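Local coordinates for chitin oligosaccharide binding protein NagB2 (Paenibacillus sp. FPU-7, PDB 7EHU), which binds chitin oligosaccharides such as N,N'-diacetylchitobiose and N,N',N''-triacetylchitotriose, probably as the extracellular solute-binding component of a sugar uptake system, at residues A[47-52]-A[345-350]; A[274-279]-A[353-358]; A[281-286]-A[368-373]. All coordinates share one frame; numbering follows the deposited sequence.

Interaction 1 of 3, residues A[47-52]-A[345-350]; sequences LALLEK and QGEALG
K52 and E347 reach out from facing helices to form a salt bridge, with K52 NZ 2.8 Å from E347 OE1. The ammonium meets the syn lone pair of that oxygen, while E347 OE2 stays farther off, 3.6 Å from K52 NZ. The lysine chain bends at chi3 (83°), whereas the glutamate runs on extended from a CG anti to the backbone N (chi1 170°), and the two approach from opposite directions. Just inside this ion pair L49 slides past E347, its CD1 lying 3.6 Å from E347 CD, and its second branch, CD2, meets A348 CB at 4.0 Å. The short helical segments run nearly antiparallel, at 162°, and their axes stay 11.1 Å apart, so long side chains rather than close backbone packing span the gap. Behind the contact, L50 seats helix 44-60 on strands 30-36 and 64-70. K52 is solvent-exposed and L49 buried, which suggests that water partly screens the ion pair from the lysine side, while the leucine methyl packed against the E347 carboxylate probably limits solvent access there.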
loop_
_atom_site.group_PDB
_atom_site.type_symbol
_atom_site.label_atom_id
_atom_site.label_comp_id
_atom_site.label_asym_id
_atom_site.label_seq_id
_atom_site.Cartn_x
_atom_site.Cartn_y
_atom_site.Cartn_z
ATOM N N LEU A 47 -16.019 -4.408 1.115
ATOM C CA LEU A 47 -17.080 -3.719 1.840
ATOM C C LEU A 47 -18.145 -4.694 2.330
ATOM O O LEU A 47 -18.604 -4.594 3.473
ATOM C CB LEU A 47 -17.672 -2.603 0.972
ATOM C CG LEU A 47 -18.852 -1.820 1.560
ATOM C CD1 LEU A 47 -18.502 -1.272 2.944
ATOM C CD2 LEU A 47 -19.277 -0.713 0.616
ATOM N N ALA A 48 -18.551 -5.645 1.495
ATOM C CA ALA A 48 -19.593 -6.577 1.914
ATOM C C ALA A 48 -19.123 -7.421 3.093
ATOM O O ALA A 48 -19.896 -7.718 4.008
ATOM C CB ALA A 48 -20.002 -7.461 0.733
ATOM N N LEU A 49 -17.846 -7.796 3.104
ATOM C CA LEU A 49 -17.320 -8.566 4.232
ATOM C C LEU A 49 -17.323 -7.730 5.506
ATOM O O LEU A 49 -17.703 -8.215 6.582
ATOM C CB LEU A 49 -15.908 -9.031 3.898
ATOM C CG LEU A 49 -15.225 -9.983 4.865
ATOM C CD1 LEU A 49 -16.055 -11.236 5.071
ATOM C CD2 LEU A 49 -13.851 -10.343 4.361
ATOM N N LEU A 50 -16.926 -6.461 5.393
ATOM C CA LEU A 50 -16.976 -5.554 6.532
ATOM C C LEU A 50 -18.403 -5.416 7.055
ATOM O O LEU A 50 -18.631 -5.440 8.269
ATOM C CB LEU A 50 -16.408 -4.194 6.122
ATOM C CG LEU A 50 -16.384 -3.114 7.208
ATOM C CD1 LEU A 50 -15.441 -3.490 8.360
ATOM C CD2 LEU A 50 -15.971 -1.781 6.588
ATOM N N GLU A 51 -19.368 -5.231 6.149
ATOM C CA GLU A 51 -20.770 -5.104 6.533
ATOM C C GLU A 51 -21.261 -6.364 7.233
ATOM O O GLU A 51 -22.025 -6.279 8.202
ATOM C CB GLU A 51 -21.632 -4.792 5.305
ATOM C CG GLU A 51 -21.452 -3.365 4.782
ATOM C CD GLU A 51 -22.086 -3.125 3.417
ATOM O OE1 GLU A 51 -22.511 -4.102 2.763
ATOM O OE2 GLU A 51 -22.128 -1.955 2.990
ATOM N N LYS A 52 -20.838 -7.541 6.754
ATOM C CA LYS A 52 -21.217 -8.791 7.406
ATOM C C LYS A 52 -20.704 -8.831 8.840
ATOM O O LYS A 52 -21.446 -9.194 9.763
ATOM C CB LYS A 52 -20.672 -9.975 6.606
ATOM C CG LYS A 52 -21.081 -11.315 7.172
ATOM C CD LYS A 52 -20.836 -12.472 6.221
ATOM C CE LYS A 52 -19.415 -12.977 6.252
ATOM N NZ LYS A 52 -19.325 -14.349 5.632
ATOM N N GLN A 345 -10.419 -13.714 7.557
ATOM C CA GLN A 345 -9.194 -13.615 6.776
ATOM C C GLN A 345 -9.182 -14.641 5.650
ATOM O O GLN A 345 -8.689 -14.364 4.550
ATOM C CB GLN A 345 -7.992 -13.830 7.694
ATOM C CG GLN A 345 -7.829 -12.773 8.762
ATOM C CD GLN A 345 -6.738 -11.778 8.453
ATOM O OE1 GLN A 345 -5.652 -12.150 8.012
ATOM N NE2 GLN A 345 -7.019 -10.499 8.666
ATOM N N GLY A 346 -9.701 -15.839 5.916
ATOM C CA GLY A 346 -9.728 -16.875 4.903
ATOM C C GLY A 346 -10.721 -16.589 3.796
ATOM O O GLY A 346 -10.478 -16.925 2.631
ATOM N N GLU A 347 -11.868 -15.995 4.144
ATOM C CA GLU A 347 -12.831 -15.603 3.119
ATOM C C GLU A 347 -12.244 -14.494 2.246
ATOM O O GLU A 347 -12.412 -14.499 1.018
ATOM C CB GLU A 347 -14.146 -15.147 3.764
ATOM C CG GLU A 347 -15.125 -14.492 2.799
ATOM C CD GLU A 347 -16.556 -14.337 3.355
ATOM O OE1 GLU A 347 -16.833 -14.791 4.486
ATOM O OE2 GLU A 347 -17.420 -13.779 2.638
ATOM N N ALA A 348 -11.522 -13.548 2.863
ATOM C CA ALA A 348 -10.882 -12.479 2.100
ATOM C C ALA A 348 -9.852 -13.031 1.116
ATOM O O ALA A 348 -9.762 -12.566 -0.029
ATOM C CB ALA A 348 -10.235 -11.462 3.053
ATOM N N LEU A 349 -9.045 -14.000 1.561
ATOM C CA LEU A 349 -8.073 -14.631 0.678
ATOM C C LEU A 349 -8.757 -15.472 -0.400
ATOM O O LEU A 349 -8.393 -15.388 -1.577
ATOM C CB LEU A 349 -7.127 -15.495 1.510
ATOM C CG LEU A 349 -6.113 -16.309 0.703
ATOM C CD1 LEU A 349 -5.163 -15.449 -0.104
ATOM C CD2 LEU A 349 -5.320 -17.220 1.620
ATOM N N GLY A 350 -9.762 -16.269 -0.016
ATOM C CA GLY A 350 -10.398 -17.183 -0.950
ATOM C C GLY A 350 -11.114 -16.495 -2.093
ATOM O O GLY A 350 -11.131 -17.017 -3.205
#

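Interaction 2 of 3, residues A[274-279]-A[353-358]; sequences DGSWAT and NRVPSM. With NAG (2-acetamido-2-deoxy-beta-D-glucopyranose), chain B; NAG (2-acetamido-2-deoxy-beta-D-glucopyranose), chain C; NAG (2-acetamido-2-deoxy-beta-D-glucopyranose), chain D.
The carbonyl oxygen of N353 receives two waters that link it to the 274-279 segment. One lies 2.5 Å from N353 O and 2.6 Å from S276 O; both approaches are short, and this water has more acceptors within reach than protons, so its sharing is uncertain. The other is held 2.8 Å from T279 OG1 and donates a longer bond, 3.3 Å, to N353 O. Direct contact is apolar: T279 CG2, anti to its backbone nitrogen, comes 3.6 Å from N353 CB, with the two side chains crossing at about a right angle. V355 CG2 rests near S276 OG. That hydroxyl pairs with V148 N, and T279 OG1, besides its water, meets the Y152 hydroxyl. W277 carries the segment into the glycan pocket in the cleft of this solute-binding protein. Over one face of its indole lies the chain C NAG, whose C4 sits 3.8 Å above the ring centre, consistent with CH-pi packing; G275 CA is against the other face, toward its rim. W277 O accepts an almost straight bond (170°) from N2 of the chain B NAG, 3.1 Å away, and W277 NE1 pairs with the Y257 hydroxyl. One sugar over the indole face and the acetamido N-H of the next are thus both met by W277, while the wall behind it meets the 353-358 loop through apolar packing supplemented by water bridges.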
loop_
_atom_site.group_PDB
_atom_site.type_symbol
_atom_site.label_atom_id
_atom_site.label_comp_id
_atom_site.label_asym_id
_atom_site.label_seq_id
_atom_site.Cartn_x
_atom_site.Cartn_y
_atom_site.Cartn_z
ATOM N N ASP A 274 2.419 -2.288 -8.699
ATOM C CA ASP A 274 1.305 -2.076 -7.790
ATOM C C ASP A 274 1.434 -3.000 -6.594
ATOM O O ASP A 274 2.256 -3.925 -6.574
ATOM C CB ASP A 274 -0.030 -2.308 -8.516
ATOM C CG ASP A 274 -1.145 -1.398 -8.039
ATOM O OD1 ASP A 274 -1.152 -1.006 -6.844
ATOM O OD2 ASP A 274 -2.057 -1.142 -8.830
ATOM N N GLY A 275 0.608 -2.719 -5.583
ATOM C CA GLY A 275 0.531 -3.560 -4.424
ATOM C C GLY A 275 -0.335 -4.777 -4.637
ATOM O O GLY A 275 -1.178 -4.832 -5.536
ATOM N N SER A 276 -0.140 -5.765 -3.767
ATOM C CA SER A 276 -0.807 -7.053 -3.930
ATOM C C SER A 276 -2.294 -6.962 -3.682
ATOM O O SER A 276 -3.027 -7.880 -4.067
ATOM C CB SER A 276 -0.119 -8.135 -3.114
ATOM O OG SER A 276 0.105 -7.717 -1.785
ATOM N N TRP A 277 -2.760 -5.853 -3.112
ATOM C CA TRP A 277 -4.195 -5.590 -2.958
ATOM C C TRP A 277 -4.888 -5.320 -4.289
ATOM O O TRP A 277 -6.119 -5.245 -4.317
ATOM C CB TRP A 277 -4.390 -4.385 -1.995
ATOM C CG TRP A 277 -3.773 -3.135 -2.579
ATOM C CD1 TRP A 277 -4.261 -2.378 -3.613
ATOM C CD2 TRP A 277 -2.518 -2.536 -2.221
ATOM N NE1 TRP A 277 -3.395 -1.367 -3.931
ATOM C CE2 TRP A 277 -2.313 -1.443 -3.088
ATOM C CE3 TRP A 277 -1.552 -2.822 -1.252
ATOM C CZ2 TRP A 277 -1.174 -0.651 -3.020
ATOM C CZ3 TRP A 277 -0.428 -2.030 -1.181
ATOM C CH2 TRP A 277 -0.250 -0.951 -2.053
ATOM N N ALA A 278 -4.128 -5.230 -5.384
ATOM C CA ALA A 278 -4.701 -5.033 -6.714
ATOM C C ALA A 278 -5.088 -6.342 -7.386
ATOM O O ALA A 278 -5.728 -6.315 -8.440
ATOM C CB ALA A 278 -3.681 -4.318 -7.616
ATOM N N THR A 279 -4.696 -7.494 -6.820
ATOM C CA THR A 279 -4.867 -8.766 -7.524
ATOM C C THR A 279 -6.306 -9.006 -7.950
ATOM O O THR A 279 -6.554 -9.486 -9.063
ATOM C CB THR A 279 -4.355 -9.920 -6.664
ATOM O OG1 THR A 279 -2.947 -9.784 -6.538
ATOM C CG2 THR A 279 -4.677 -11.283 -7.280
ATOM N N ASN A 353 -8.387 -12.734 -3.011
ATOM C CA ASN A 353 -6.957 -12.899 -3.049
ATOM C C ASN A 353 -6.303 -11.890 -2.129
ATOM O O ASN A 353 -5.195 -11.433 -2.403
ATOM C CB ASN A 353 -6.424 -12.793 -4.481
ATOM C CG ASN A 353 -6.566 -14.105 -5.234
ATOM O OD1 ASN A 353 -5.727 -14.994 -5.118
ATOM N ND2 ASN A 353 -7.653 -14.253 -5.946
ATOM N N ARG A 354 -7.011 -11.522 -1.048
ATOM C CA ARG A 354 -6.459 -10.592 -0.067
ATOM C C ARG A 354 -5.516 -11.344 0.879
ATOM O O ARG A 354 -5.850 -12.403 1.410
ATOM C CB ARG A 354 -7.583 -9.842 0.671
ATOM C CG ARG A 354 -8.612 -9.110 -0.264
ATOM C CD ARG A 354 -9.234 -7.784 0.280
ATOM N NE ARG A 354 -10.183 -8.038 1.379
ATOM C CZ ARG A 354 -11.433 -8.476 1.225
ATOM N NH1 ARG A 354 -11.967 -8.728 0.027
ATOM N NH2 ARG A 354 -12.168 -8.703 2.294
ATOM N N VAL A 355 -4.330 -10.788 1.062
ATOM C CA VAL A 355 -3.199 -11.410 1.749
ATOM C C VAL A 355 -3.390 -11.371 3.261
ATOM O O VAL A 355 -3.503 -10.271 3.806
ATOM C CB VAL A 355 -1.929 -10.624 1.373
ATOM C CG1 VAL A 355 -0.739 -11.031 2.202
ATOM C CG2 VAL A 355 -1.627 -10.732 -0.115
ATOM N N PRO A 356 -3.403 -12.505 3.982
ATOM C CA PRO A 356 -3.698 -12.442 5.426
ATOM C C PRO A 356 -2.697 -11.629 6.230
ATOM O O PRO A 356 -1.496 -11.590 5.936
ATOM C CB PRO A 356 -3.665 -13.907 5.866
ATOM C CG PRO A 356 -4.035 -14.654 4.623
ATOM C CD PRO A 356 -3.394 -13.904 3.494
ATOM N N SER A 357 -3.212 -10.992 7.278
ATOM C CA SER A 357 -2.353 -10.455 8.329
ATOM C C SER A 357 -2.217 -11.387 9.522
ATOM O O SER A 357 -1.353 -11.149 10.375
ATOM C CB SER A 357 -2.889 -9.111 8.813
ATOM O OG SER A 357 -4.185 -9.292 9.339
ATOM N N MET A 358 -3.051 -12.424 9.610
ATOM C CA MET A 358 -3.070 -13.367 10.721
ATOM C C MET A 358 -2.521 -14.699 10.251
ATOM O O MET A 358 -2.679 -15.070 9.090
ATOM C CB MET A 358 -4.522 -13.555 11.184
ATOM C CG MET A 358 -5.075 -12.284 11.849
ATOM S SD MET A 358 -6.778 -12.466 12.380
ATOM C CE MET A 358 -6.499 -13.512 13.833
HETATM C C1 NAG B . -9.428 -4.018 -1.842
HETATM C C2 NAG B . -8.861 -2.874 -2.702
HETATM C C3 NAG B . -7.559 -2.345 -2.113
HETATM C C4 NAG B . -7.638 -2.161 -0.602
HETATM C C5 NAG B . -8.310 -3.350 0.069
HETATM C C6 NAG B . -8.540 -3.152 1.545
HETATM C C7 NAG B . -9.272 -2.967 -5.146
HETATM C C8 NAG B . -8.848 -3.621 -6.437
HETATM N N2 NAG B . -8.616 -3.363 -4.050
HETATM O O1 NAG B . -10.672 -4.409 -2.308
HETATM O O3 NAG B . -7.233 -1.129 -2.784
HETATM O O4 NAG B . -6.310 -2.175 -0.081
HETATM O O5 NAG B . -9.583 -3.591 -0.533
HETATM O O6 NAG B . -9.134 -1.896 1.820
HETATM O O7 NAG B . -10.146 -2.099 -5.103
HETATM C C1 NAG C . -5.716 -0.939 0.284
HETATM C C2 NAG C . -4.490 -1.312 1.099
HETATM C C3 NAG C . -3.614 -0.089 1.358
HETATM C C4 NAG C . -3.358 0.701 0.083
HETATM C C5 NAG C . -4.693 0.983 -0.594
HETATM C C6 NAG C . -4.582 1.711 -1.911
HETATM C C7 NAG C . -4.883 -3.212 2.644
HETATM C C8 NAG C . -5.372 -3.593 4.004
HETATM N N2 NAG C . -4.893 -1.901 2.369
HETATM O O3 NAG C . -2.403 -0.549 1.938
HETATM O O4 NAG C . -2.771 1.956 0.414
HETATM O O5 NAG C . -5.338 -0.266 -0.870
HETATM O O6 NAG C . -5.872 2.019 -2.429
HETATM O O7 NAG C . -4.480 -4.053 1.845
HETATM C C1 NAG D . -1.435 2.165 0.052
HETATM C C2 NAG D . -1.101 3.607 0.348
HETATM C C3 NAG D . 0.394 3.864 0.159
HETATM C C4 NAG D . 1.209 2.873 0.982
HETATM C C5 NAG D . 0.788 1.443 0.658
HETATM C C6 NAG D . 1.481 0.403 1.514
HETATM C C7 NAG D . -2.802 5.346 0.062
HETATM C C8 NAG D . -3.507 6.251 -0.912
HETATM N N2 NAG D . -1.886 4.526 -0.458
HETATM O O3 NAG D . 0.665 5.204 0.552
HETATM O O4 NAG D . 2.603 2.980 0.707
HETATM O O5 NAG D . -0.629 1.309 0.858
HETATM O O6 NAG D . 1.213 0.591 2.895
HETATM O O7 NAG D . -3.041 5.369 1.270
HETATM O O HOH W 1 -5.030 -8.946 -2.774
HETATM O O HOH W 2 -2.634 -11.639 -4.444
#

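Interaction 3 of 3, residues A[281-286]-A[368-373]; sequences AILDKD and APLTKA
The 281-286 and 368-373 segments meet where helix 279-283 faces the start of helix 369-379, with CA atoms closest at L283 and L370, 8.4 Å apart. In this two-lobed periplasmic-binding-protein fold, the contact joins a short helix beside the glycan cleft to a helix packed on its outer side. The interface is wholly apolar. L370 is its centre: with CG anti to the backbone nitrogen (chi1 -180°), the leucine directs CD2 at two neighbours at once. I282 is one, crossing L370 at about a right angle and bringing its CG2 branch to 3.9 Å from L370 CD2. The other is L283, which meets it at a slant, its CD2 methyl coming about equally near to that same L370 CD2. The second methyl of L283, CD1, turns another way, to A368 CB at the looser distance of 4.3 Å, and L283 also leans on N353, as A368 does. I282 and L370 continue together onto Y152 of strand 138-154 and V294 of strand 294-297, so the leucine is enclosed between the short helix and the sheet. A281, one residue before I282, touches the bound sugar. In the partner helix A368 stands at the N-cap position, P369 opens the first turn, and K372 N bonds to A368 O at 3.0 Å. On the other side, I282 O accepts a hydrogen bond from S288 OG. No hydrogen bond crosses between the segments; the nearest pair across them is L283 CD2 with L370 CD2, 3.8 Å apart.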
loop_
_atom_site.group_PDB
_atom_site.type_symbol
_atom_site.label_atom_id
_atom_site.label_comp_id
_atom_site.label_asym_id
_atom_site.label_seq_id
_atom_site.Cartn_x
_atom_site.Cartn_y
_atom_site.Cartn_z
ATOM N N ALA A 281 -8.649 -7.059 -8.862
ATOM C CA ALA A 281 -9.040 -6.329 -10.061
ATOM C C ALA A 281 -8.425 -6.955 -11.299
ATOM O O ALA A 281 -9.043 -6.967 -12.366
ATOM C CB ALA A 281 -8.632 -4.865 -9.937
ATOM N N ILE A 282 -7.201 -7.479 -11.167
ATOM C CA ILE A 282 -6.473 -8.095 -12.275
ATOM C C ILE A 282 -7.018 -9.471 -12.621
ATOM O O ILE A 282 -6.846 -9.924 -13.756
ATOM C CB ILE A 282 -4.974 -8.050 -11.925
ATOM C CG1 ILE A 282 -4.517 -6.585 -11.955
ATOM C CG2 ILE A 282 -4.156 -8.895 -12.863
ATOM C CD1 ILE A 282 -3.227 -6.314 -11.276
ATOM N N LEU A 283 -7.706 -10.122 -11.690
ATOM C CA LEU A 283 -8.304 -11.429 -11.947
ATOM C C LEU A 283 -9.797 -11.359 -12.227
ATOM O O LEU A 283 -10.394 -12.388 -12.522
ATOM C CB LEU A 283 -8.015 -12.367 -10.769
ATOM C CG LEU A 283 -6.537 -12.668 -10.527
ATOM C CD1 LEU A 283 -6.397 -13.644 -9.385
ATOM C CD2 LEU A 283 -5.846 -13.204 -11.774
ATOM N N ASP A 284 -10.401 -10.181 -12.157
ATOM C CA ASP A 284 -11.847 -10.055 -12.252
ATOM C C ASP A 284 -12.359 -10.616 -13.571
ATOM O O ASP A 284 -12.012 -10.116 -14.641
ATOM C CB ASP A 284 -12.182 -8.567 -12.178
ATOM C CG ASP A 284 -13.662 -8.307 -12.113
ATOM O OD1 ASP A 284 -14.169 -8.209 -10.974
ATOM O OD2 ASP A 284 -14.324 -8.238 -13.176
ATOM N N LYS A 285 -13.254 -11.597 -13.498
ATOM C CA LYS A 285 -13.706 -12.241 -14.734
ATOM C C LYS A 285 -14.521 -11.307 -15.617
ATOM O O LYS A 285 -14.484 -11.453 -16.841
ATOM C CB LYS A 285 -14.453 -13.529 -14.409
ATOM C CG LYS A 285 -13.510 -14.564 -13.739
ATOM C CD LYS A 285 -13.901 -16.046 -13.926
ATOM C CE LYS A 285 -12.773 -17.024 -13.612
ATOM N NZ LYS A 285 -11.578 -16.762 -14.418
ATOM N N ASP A 286 -15.234 -10.344 -15.028
ATOM C CA ASP A 286 -16.069 -9.447 -15.826
ATOM C C ASP A 286 -15.270 -8.402 -16.582
ATOM O O ASP A 286 -15.716 -7.947 -17.652
ATOM C CB ASP A 286 -17.088 -8.721 -14.945
ATOM C CG ASP A 286 -18.157 -9.638 -14.391
ATOM O OD1 ASP A 286 -18.447 -10.688 -15.000
ATOM O OD2 ASP A 286 -18.716 -9.299 -13.327
ATOM N N ALA A 368 -4.875 -19.471 -6.395
ATOM C CA ALA A 368 -4.831 -18.771 -7.666
ATOM C C ALA A 368 -3.385 -18.677 -8.183
ATOM O O ALA A 368 -2.469 -18.342 -7.411
ATOM C CB ALA A 368 -5.479 -17.404 -7.447
ATOM N N PRO A 369 -3.135 -19.019 -9.457
ATOM C CA PRO A 369 -1.769 -18.940 -9.993
ATOM C C PRO A 369 -1.062 -17.608 -9.784
ATOM O O PRO A 369 0.150 -17.568 -9.526
ATOM C CB PRO A 369 -1.972 -19.210 -11.494
ATOM C CG PRO A 369 -3.210 -19.985 -11.604
ATOM C CD PRO A 369 -4.062 -19.682 -10.400
ATOM N N LEU A 370 -1.772 -16.499 -9.932
ATOM C CA LEU A 370 -1.102 -15.207 -9.806
ATOM C C LEU A 370 -0.655 -14.981 -8.363
ATOM O O LEU A 370 0.444 -14.471 -8.114
ATOM C CB LEU A 370 -2.034 -14.095 -10.283
ATOM C CG LEU A 370 -1.483 -12.673 -10.223
ATOM C CD1 LEU A 370 -0.158 -12.549 -10.949
ATOM C CD2 LEU A 370 -2.518 -11.700 -10.794
ATOM N N THR A 371 -1.474 -15.386 -7.396
ATOM C CA THR A 371 -1.060 -15.263 -6.001
ATOM C C THR A 371 0.127 -16.182 -5.710
ATOM O O THR A 371 1.021 -15.812 -4.940
ATOM C CB THR A 371 -2.278 -15.515 -5.109
ATOM O OG1 THR A 371 -3.188 -14.416 -5.309
ATOM C CG2 THR A 371 -1.910 -15.593 -3.625
ATOM N N LYS A 372 0.176 -17.364 -6.341
ATOM C CA LYS A 372 1.340 -18.235 -6.192
ATOM C C LYS A 372 2.593 -17.528 -6.703
ATOM O O LYS A 372 3.651 -17.587 -6.069
ATOM C CB LYS A 372 1.106 -19.559 -6.931
ATOM C CG LYS A 372 2.306 -20.537 -6.879
ATOM C CD LYS A 372 2.082 -21.787 -7.737
ATOM C CE LYS A 372 3.155 -22.858 -7.518
ATOM N NZ LYS A 372 3.154 -23.927 -8.568
ATOM N N ALA A 373 2.486 -16.843 -7.848
ATOM C CA ALA A 373 3.634 -16.130 -8.399
ATOM C C ALA A 373 4.074 -14.979 -7.496
ATOM O O ALA A 373 5.276 -14.739 -7.331
ATOM C CB ALA A 373 3.298 -15.611 -9.797
#

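The three contacts form a chain along one side of the glycan cleft. Interaction 2 is the middle link, its centre 12 Å from that of interaction 1 and 11 Å from that of interaction 3, while the outer two lie 17 Å apart and do not touch. Helix 342-352 runs from interaction 1 directly into the 353-358 loop, to which Q345 OE1 is joined by a probable hydrogen bond to S357 N, 2.8 Å. At the other end N353 OD1 reaches T371 OG1 of interaction 3 at 2.6 Å, a probable hydrogen bond. Sugar contact falls to W277 in interaction 2 and A281 in interaction 3; in interaction 1 the A348 side chain stays about 9 Å from the nearest NAG.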